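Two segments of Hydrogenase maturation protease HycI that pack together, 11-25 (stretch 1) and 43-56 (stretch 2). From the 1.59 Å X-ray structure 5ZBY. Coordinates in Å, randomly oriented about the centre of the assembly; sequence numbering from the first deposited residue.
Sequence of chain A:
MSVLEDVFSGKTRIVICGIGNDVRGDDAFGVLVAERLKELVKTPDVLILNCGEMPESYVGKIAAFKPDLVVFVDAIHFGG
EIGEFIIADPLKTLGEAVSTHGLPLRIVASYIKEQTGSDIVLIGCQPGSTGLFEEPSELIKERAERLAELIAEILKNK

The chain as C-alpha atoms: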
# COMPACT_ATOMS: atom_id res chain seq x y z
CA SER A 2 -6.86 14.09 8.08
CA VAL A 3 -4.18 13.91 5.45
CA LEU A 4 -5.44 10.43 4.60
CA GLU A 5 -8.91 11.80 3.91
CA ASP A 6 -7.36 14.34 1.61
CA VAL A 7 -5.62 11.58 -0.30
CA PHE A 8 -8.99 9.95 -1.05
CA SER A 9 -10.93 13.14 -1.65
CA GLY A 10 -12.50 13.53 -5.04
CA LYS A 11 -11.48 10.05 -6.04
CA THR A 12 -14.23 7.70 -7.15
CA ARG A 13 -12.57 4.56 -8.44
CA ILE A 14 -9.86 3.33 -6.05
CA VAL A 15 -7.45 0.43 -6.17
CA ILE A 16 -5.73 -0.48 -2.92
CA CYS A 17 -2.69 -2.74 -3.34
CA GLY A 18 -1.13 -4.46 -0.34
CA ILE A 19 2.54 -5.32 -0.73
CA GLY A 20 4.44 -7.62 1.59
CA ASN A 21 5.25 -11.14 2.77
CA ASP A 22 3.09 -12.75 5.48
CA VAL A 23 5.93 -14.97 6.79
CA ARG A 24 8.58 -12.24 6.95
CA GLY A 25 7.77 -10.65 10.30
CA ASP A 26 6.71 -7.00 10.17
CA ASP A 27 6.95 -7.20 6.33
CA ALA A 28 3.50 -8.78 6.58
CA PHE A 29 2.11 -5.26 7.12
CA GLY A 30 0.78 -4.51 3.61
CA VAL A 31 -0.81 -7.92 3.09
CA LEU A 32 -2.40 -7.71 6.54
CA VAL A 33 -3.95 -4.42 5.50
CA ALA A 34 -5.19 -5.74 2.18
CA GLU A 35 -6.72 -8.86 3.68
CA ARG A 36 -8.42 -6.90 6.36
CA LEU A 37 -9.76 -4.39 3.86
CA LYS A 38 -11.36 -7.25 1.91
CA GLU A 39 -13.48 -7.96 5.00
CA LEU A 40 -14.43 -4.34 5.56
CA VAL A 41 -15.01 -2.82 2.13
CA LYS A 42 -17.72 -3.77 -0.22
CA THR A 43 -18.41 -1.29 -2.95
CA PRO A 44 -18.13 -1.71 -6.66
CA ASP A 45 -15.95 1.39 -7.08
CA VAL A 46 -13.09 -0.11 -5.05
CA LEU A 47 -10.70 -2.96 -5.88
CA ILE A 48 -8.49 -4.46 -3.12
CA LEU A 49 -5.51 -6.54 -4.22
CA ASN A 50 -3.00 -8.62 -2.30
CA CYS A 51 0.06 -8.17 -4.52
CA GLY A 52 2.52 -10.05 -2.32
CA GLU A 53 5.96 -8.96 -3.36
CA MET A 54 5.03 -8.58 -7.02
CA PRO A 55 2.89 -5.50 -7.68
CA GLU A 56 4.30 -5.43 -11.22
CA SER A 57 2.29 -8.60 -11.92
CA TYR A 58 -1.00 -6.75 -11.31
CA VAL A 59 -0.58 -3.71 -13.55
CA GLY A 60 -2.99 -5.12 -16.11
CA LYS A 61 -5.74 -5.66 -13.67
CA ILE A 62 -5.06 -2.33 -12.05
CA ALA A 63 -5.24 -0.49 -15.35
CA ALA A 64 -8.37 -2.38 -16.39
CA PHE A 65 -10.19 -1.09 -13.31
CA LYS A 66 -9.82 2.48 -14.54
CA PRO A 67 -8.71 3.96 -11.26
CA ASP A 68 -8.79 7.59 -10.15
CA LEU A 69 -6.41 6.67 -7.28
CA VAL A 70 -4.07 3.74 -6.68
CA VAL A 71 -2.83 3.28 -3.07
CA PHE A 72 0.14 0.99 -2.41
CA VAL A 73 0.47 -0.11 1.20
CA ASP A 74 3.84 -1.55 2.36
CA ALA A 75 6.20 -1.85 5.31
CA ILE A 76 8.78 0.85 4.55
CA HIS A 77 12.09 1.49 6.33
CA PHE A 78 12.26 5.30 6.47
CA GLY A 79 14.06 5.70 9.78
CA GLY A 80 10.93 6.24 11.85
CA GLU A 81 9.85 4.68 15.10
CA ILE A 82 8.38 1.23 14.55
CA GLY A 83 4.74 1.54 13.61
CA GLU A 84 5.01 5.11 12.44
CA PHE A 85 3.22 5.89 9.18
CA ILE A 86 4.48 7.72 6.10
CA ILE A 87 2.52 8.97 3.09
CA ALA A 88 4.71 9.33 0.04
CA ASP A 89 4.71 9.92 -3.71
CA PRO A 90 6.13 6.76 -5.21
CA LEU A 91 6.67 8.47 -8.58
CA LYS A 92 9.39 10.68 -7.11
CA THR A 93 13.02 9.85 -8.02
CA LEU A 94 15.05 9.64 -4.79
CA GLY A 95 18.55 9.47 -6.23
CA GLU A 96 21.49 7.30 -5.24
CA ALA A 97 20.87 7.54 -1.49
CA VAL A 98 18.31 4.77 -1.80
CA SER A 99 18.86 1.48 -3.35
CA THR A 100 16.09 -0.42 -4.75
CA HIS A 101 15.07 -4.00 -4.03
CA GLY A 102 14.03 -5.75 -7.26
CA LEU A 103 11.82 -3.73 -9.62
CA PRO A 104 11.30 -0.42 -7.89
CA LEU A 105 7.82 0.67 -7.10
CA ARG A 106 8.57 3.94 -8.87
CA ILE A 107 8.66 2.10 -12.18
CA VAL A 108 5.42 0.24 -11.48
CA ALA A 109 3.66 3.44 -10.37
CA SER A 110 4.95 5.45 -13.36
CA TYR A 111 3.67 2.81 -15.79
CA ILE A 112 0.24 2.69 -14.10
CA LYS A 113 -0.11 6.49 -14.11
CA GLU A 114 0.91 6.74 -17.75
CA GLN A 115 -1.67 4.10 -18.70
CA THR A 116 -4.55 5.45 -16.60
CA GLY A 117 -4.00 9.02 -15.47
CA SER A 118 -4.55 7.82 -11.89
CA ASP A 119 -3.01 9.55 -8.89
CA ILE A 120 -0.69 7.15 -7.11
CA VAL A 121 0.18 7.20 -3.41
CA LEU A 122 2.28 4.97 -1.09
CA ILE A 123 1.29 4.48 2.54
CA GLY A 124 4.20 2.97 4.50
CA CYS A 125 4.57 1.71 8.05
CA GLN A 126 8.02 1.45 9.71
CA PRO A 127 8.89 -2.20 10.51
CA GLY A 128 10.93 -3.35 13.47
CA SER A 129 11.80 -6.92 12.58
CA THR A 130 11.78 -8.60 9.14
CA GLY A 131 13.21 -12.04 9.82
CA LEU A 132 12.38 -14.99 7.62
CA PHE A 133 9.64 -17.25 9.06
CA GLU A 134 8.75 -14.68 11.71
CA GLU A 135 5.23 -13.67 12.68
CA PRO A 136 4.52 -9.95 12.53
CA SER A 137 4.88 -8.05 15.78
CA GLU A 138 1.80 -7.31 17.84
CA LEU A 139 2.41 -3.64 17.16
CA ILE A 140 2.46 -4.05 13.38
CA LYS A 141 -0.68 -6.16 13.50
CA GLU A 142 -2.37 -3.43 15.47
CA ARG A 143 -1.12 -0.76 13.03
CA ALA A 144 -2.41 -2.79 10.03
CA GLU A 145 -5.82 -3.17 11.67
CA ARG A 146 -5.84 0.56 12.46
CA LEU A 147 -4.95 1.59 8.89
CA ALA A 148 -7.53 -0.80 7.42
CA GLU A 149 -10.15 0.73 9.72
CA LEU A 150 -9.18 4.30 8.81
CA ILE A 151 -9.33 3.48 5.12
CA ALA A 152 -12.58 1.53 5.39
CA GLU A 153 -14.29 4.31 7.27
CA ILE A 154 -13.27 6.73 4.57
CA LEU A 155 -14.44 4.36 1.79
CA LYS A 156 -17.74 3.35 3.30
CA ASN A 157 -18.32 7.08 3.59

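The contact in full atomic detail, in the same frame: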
# COMPACT_ATOMS: atom_id res chain seq x y z
N LYS A 11 -11.83 11.22 -5.27
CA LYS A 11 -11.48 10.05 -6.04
C LYS A 11 -12.57 9.01 -5.99
O LYS A 11 -12.93 8.53 -4.91
CB LYS A 11 -10.18 9.45 -5.51
CG LYS A 11 -9.05 10.42 -5.48
CD LYS A 11 -8.65 10.82 -6.85
CE LYS A 11 -7.43 11.69 -6.81
NZ LYS A 11 -7.70 12.99 -6.16
N THR A 12 -13.13 8.67 -7.15
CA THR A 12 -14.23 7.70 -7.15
C THR A 12 -13.78 6.25 -7.24
O THR A 12 -14.18 5.43 -6.42
CB THR A 12 -15.19 7.97 -8.28
OG1 THR A 12 -15.71 9.29 -8.10
CG2 THR A 12 -16.33 6.93 -8.27
N ARG A 13 -12.97 5.94 -8.25
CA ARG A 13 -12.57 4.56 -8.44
C ARG A 13 -11.18 4.39 -7.79
O ARG A 13 -10.23 5.05 -8.21
CB ARG A 13 -12.55 4.17 -9.92
CG ARG A 13 -13.95 4.25 -10.63
CD ARG A 13 -13.79 3.69 -12.03
NE ARG A 13 -13.49 2.28 -12.07
CZ ARG A 13 -14.38 1.34 -11.84
NH1 ARG A 13 -15.67 1.65 -11.58
NH2 ARG A 13 -14.01 0.07 -11.94
N ILE A 14 -11.07 3.44 -6.87
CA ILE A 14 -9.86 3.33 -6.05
C ILE A 14 -9.35 1.91 -6.12
O ILE A 14 -10.16 0.95 -6.02
CB ILE A 14 -10.17 3.72 -4.63
CG1 ILE A 14 -10.61 5.19 -4.61
CG2 ILE A 14 -8.90 3.60 -3.73
CD1 ILE A 14 -11.15 5.64 -3.36
N VAL A 15 -8.04 1.75 -6.30
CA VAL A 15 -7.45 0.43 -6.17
C VAL A 15 -6.52 0.51 -4.99
O VAL A 15 -5.73 1.45 -4.91
CB VAL A 15 -6.71 -0.01 -7.46
CG1 VAL A 15 -6.13 -1.44 -7.29
CG2 VAL A 15 -7.65 0.03 -8.71
N ILE A 16 -6.66 -0.42 -4.04
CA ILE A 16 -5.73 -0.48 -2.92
C ILE A 16 -4.94 -1.78 -3.04
O ILE A 16 -5.52 -2.84 -3.19
CB ILE A 16 -6.46 -0.40 -1.59
CG1 ILE A 16 -7.22 0.94 -1.54
CG2 ILE A 16 -5.44 -0.43 -0.43
CD1 ILE A 16 -8.18 1.02 -0.42
N CYS A 17 -3.62 -1.64 -3.05
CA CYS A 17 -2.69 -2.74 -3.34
C CYS A 17 -1.82 -3.00 -2.15
O CYS A 17 -0.96 -2.16 -1.85
CB CYS A 17 -1.77 -2.36 -4.49
SG CYS A 17 -2.65 -2.33 -6.05
N GLY A 18 -2.00 -4.13 -1.47
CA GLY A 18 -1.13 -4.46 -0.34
C GLY A 18 0.11 -5.19 -0.82
O GLY A 18 0.04 -6.13 -1.59
N ILE A 19 1.27 -4.76 -0.35
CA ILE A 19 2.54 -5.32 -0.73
C ILE A 19 3.15 -5.90 0.52
O ILE A 19 3.14 -5.28 1.57
CB ILE A 19 3.52 -4.24 -1.32
CG1 ILE A 19 2.88 -3.62 -2.58
CG2 ILE A 19 4.87 -4.85 -1.72
CD1 ILE A 19 3.68 -2.41 -3.04
N GLY A 20 3.70 -7.12 0.43
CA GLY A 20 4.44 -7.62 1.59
C GLY A 20 4.56 -9.13 1.55
O GLY A 20 4.28 -9.73 0.52
N ASN A 21 4.99 -9.71 2.67
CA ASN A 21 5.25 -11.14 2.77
C ASN A 21 4.77 -11.60 4.15
O ASN A 21 5.29 -11.13 5.15
CB ASN A 21 6.73 -11.40 2.57
CG ASN A 21 7.09 -12.87 2.69
OD1 ASN A 21 6.41 -13.65 3.37
ND2 ASN A 21 8.14 -13.25 2.01
N ASP A 22 3.75 -12.46 4.20
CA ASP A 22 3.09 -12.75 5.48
C ASP A 22 3.89 -13.68 6.42
O ASP A 22 3.48 -13.89 7.58
CB ASP A 22 1.68 -13.34 5.23
CG ASP A 22 1.70 -14.57 4.32
OD1 ASP A 22 2.76 -14.90 3.73
OD2 ASP A 22 0.62 -15.19 4.15
N VAL A 23 5.01 -14.21 5.94
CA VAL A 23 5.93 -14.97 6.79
C VAL A 23 7.27 -14.28 7.04
O VAL A 23 8.22 -14.91 7.46
CB VAL A 23 6.17 -16.40 6.27
CG1 VAL A 23 4.84 -17.05 5.93
CG2 VAL A 23 7.09 -16.39 5.06
N ARG A 24 7.35 -12.99 6.76
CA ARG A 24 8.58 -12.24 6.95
C ARG A 24 8.47 -11.16 8.03
O ARG A 24 8.85 -10.03 7.81
CB ARG A 24 9.10 -11.66 5.64
CG ARG A 24 10.62 -11.60 5.59
CD ARG A 24 11.14 -11.43 4.19
NE ARG A 24 10.73 -10.16 3.61
CZ ARG A 24 10.49 -9.98 2.32
NH1 ARG A 24 10.62 -10.99 1.47
NH2 ARG A 24 10.12 -8.79 1.87
N GLY A 25 7.90 -11.53 9.17
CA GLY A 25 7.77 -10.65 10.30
C GLY A 25 6.97 -9.41 9.99
O GLY A 25 5.91 -9.49 9.40
N THR A 43 -17.92 -2.30 -2.03
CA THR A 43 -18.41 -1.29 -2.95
C THR A 43 -17.85 -1.62 -4.31
O THR A 43 -16.74 -2.13 -4.46
CB THR A 43 -18.00 0.12 -2.54
OG1 THR A 43 -18.69 1.08 -3.35
CG2 THR A 43 -16.49 0.30 -2.69
N PRO A 44 -18.59 -1.28 -5.34
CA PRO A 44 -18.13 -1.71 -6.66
C PRO A 44 -17.08 -0.77 -7.27
O PRO A 44 -16.45 -1.08 -8.29
CB PRO A 44 -19.43 -1.63 -7.48
CG PRO A 44 -20.12 -0.42 -6.83
CD PRO A 44 -19.94 -0.69 -5.39
N ASP A 45 -16.90 0.37 -6.62
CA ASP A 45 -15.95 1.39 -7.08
C ASP A 45 -14.56 1.14 -6.52
O ASP A 45 -13.64 1.88 -6.87
CB ASP A 45 -16.38 2.76 -6.64
CG ASP A 45 -17.72 3.18 -7.24
OD1 ASP A 45 -18.64 3.46 -6.45
OD2 ASP A 45 -17.83 3.22 -8.48
N VAL A 46 -14.41 0.12 -5.68
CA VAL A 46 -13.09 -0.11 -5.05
C VAL A 46 -12.61 -1.54 -5.32
O VAL A 46 -13.38 -2.50 -5.16
CB VAL A 46 -13.16 0.13 -3.55
CG1 VAL A 46 -11.82 -0.25 -2.87
CG2 VAL A 46 -13.49 1.59 -3.23
N LEU A 47 -11.34 -1.69 -5.72
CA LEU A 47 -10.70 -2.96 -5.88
C LEU A 47 -9.57 -3.08 -4.87
O LEU A 47 -8.73 -2.19 -4.81
CB LEU A 47 -10.15 -3.08 -7.29
CG LEU A 47 -9.25 -4.27 -7.62
CD1 LEU A 47 -9.98 -5.61 -7.39
CD2 LEU A 47 -8.67 -4.16 -9.02
N ILE A 48 -9.57 -4.17 -4.09
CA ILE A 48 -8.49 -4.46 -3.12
C ILE A 48 -7.70 -5.65 -3.63
O ILE A 48 -8.25 -6.72 -3.94
CB ILE A 48 -9.04 -4.78 -1.73
CG1 ILE A 48 -10.11 -3.78 -1.27
CG2 ILE A 48 -7.87 -4.87 -0.70
CD1 ILE A 48 -9.56 -2.40 -1.00
N LEU A 49 -6.39 -5.48 -3.75
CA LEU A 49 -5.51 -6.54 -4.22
C LEU A 49 -4.43 -6.85 -3.20
O LEU A 49 -3.83 -5.95 -2.61
CB LEU A 49 -4.81 -6.12 -5.50
CG LEU A 49 -5.68 -5.91 -6.73
CD1 LEU A 49 -4.82 -5.32 -7.83
CD2 LEU A 49 -6.29 -7.27 -7.13
N ASN A 50 -4.19 -8.14 -3.00
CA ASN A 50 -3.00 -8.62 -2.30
C ASN A 50 -1.96 -8.91 -3.37
O ASN A 50 -2.09 -9.87 -4.14
CB ASN A 50 -3.35 -9.85 -1.46
CG ASN A 50 -2.13 -10.43 -0.72
OD1 ASN A 50 -0.97 -10.16 -1.06
ND2 ASN A 50 -2.42 -11.23 0.29
N CYS A 51 -0.94 -8.07 -3.46
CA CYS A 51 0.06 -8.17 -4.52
C CYS A 51 1.29 -9.00 -4.11
O CYS A 51 2.20 -9.19 -4.93
CB CYS A 51 0.55 -6.79 -4.94
SG CYS A 51 -0.77 -5.82 -5.70
N GLY A 52 1.32 -9.42 -2.86
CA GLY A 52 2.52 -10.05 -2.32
C GLY A 52 3.71 -9.16 -2.56
O GLY A 52 3.64 -7.96 -2.35
N GLU A 53 4.81 -9.74 -3.01
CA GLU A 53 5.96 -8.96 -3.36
C GLU A 53 6.06 -8.61 -4.82
O GLU A 53 7.09 -8.12 -5.28
CB GLU A 53 7.23 -9.71 -2.91
CG GLU A 53 7.32 -9.86 -1.39
CD GLU A 53 8.48 -10.76 -1.03
OE1 GLU A 53 9.64 -10.30 -1.09
OE2 GLU A 53 8.23 -11.94 -0.73
N MET A 54 4.96 -8.76 -5.58
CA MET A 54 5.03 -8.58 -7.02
C MET A 54 3.94 -7.67 -7.55
O MET A 54 3.10 -8.08 -8.38
CB MET A 54 4.99 -9.97 -7.71
CG MET A 54 6.26 -10.78 -7.34
SD MET A 54 6.97 -11.69 -8.69
CE MET A 54 7.29 -10.35 -9.83
N PRO A 55 3.93 -6.39 -7.13
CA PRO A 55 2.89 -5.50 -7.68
C PRO A 55 2.95 -5.36 -9.19
O PRO A 55 1.90 -5.16 -9.82
CB PRO A 55 3.17 -4.15 -7.01
CG PRO A 55 4.62 -4.26 -6.53
CD PRO A 55 4.80 -5.70 -6.13
N GLU A 56 4.14 -5.54 -9.77
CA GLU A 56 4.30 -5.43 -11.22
C GLU A 56 3.43 -6.44 -11.94
O GLU A 56 2.99 -6.18 -13.06
CB GLU A 56 5.77 -5.65 -11.61
CG GLU A 56 6.34 -6.98 -11.17
CD GLU A 56 7.16 -6.87 -9.88
OE1 GLU A 56 6.71 -6.22 -8.89
OE2 GLU A 56 8.29 -7.41 -9.84
O HOH W 1 -16.53 -1.15 -11.03
O HOH W 2 -17.18 4.23 -10.81
O HOH W 3 10.31 -7.64 -1.24

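Two neighbouring parallel strands satisfy each other's backbone in a staggered way, and this pair in HycI is a clear example. Along the paired strands, Ile14, Ile16 and Gly18 of stretch 1 do the backbone bonding, each reaching two odd-numbered partners. Ile14 N donates to Asp45 O (3.0 Å) and Ile14 O accepts from Leu47 N (2.9 Å). Ile16 repeats the pattern, N to Leu47 O and O from Leu49 N, both 2.8 Å, and Gly18 follows, N to Leu49 O (2.8 Å) and O from Cys51 N (2.9 Å). Carbonyls such as Leu47 O also receive a CA-H contact, here from Val15 CA at 3.2 Å.

Beyond Cys51 the ladder changes. The type II' turn from Cys51 to Met54 presents Gly52 O to Gly20 N (2.9 Å), while Met54 N closes the turn on Cys51 O (2.9 Å). Gly52 N is not left idle: it donates to Asn50 OD1 at 3.0 Å.

Charged side chains finish both ends. Arg24 NH1 forms a salt bridge with Glu53 OE1 (2.8 Å), lying near the guanidinium plane, and Asn21 ND2 adds a weak bond to Glu53 OE2 (3.0 Å). At the other end, Arg13 NH1 and Asp45 OD2 stand 4.1 Å apart, too far for a salt bridge; a water accepts from NH1 and donates to OD2, joining them indirectly.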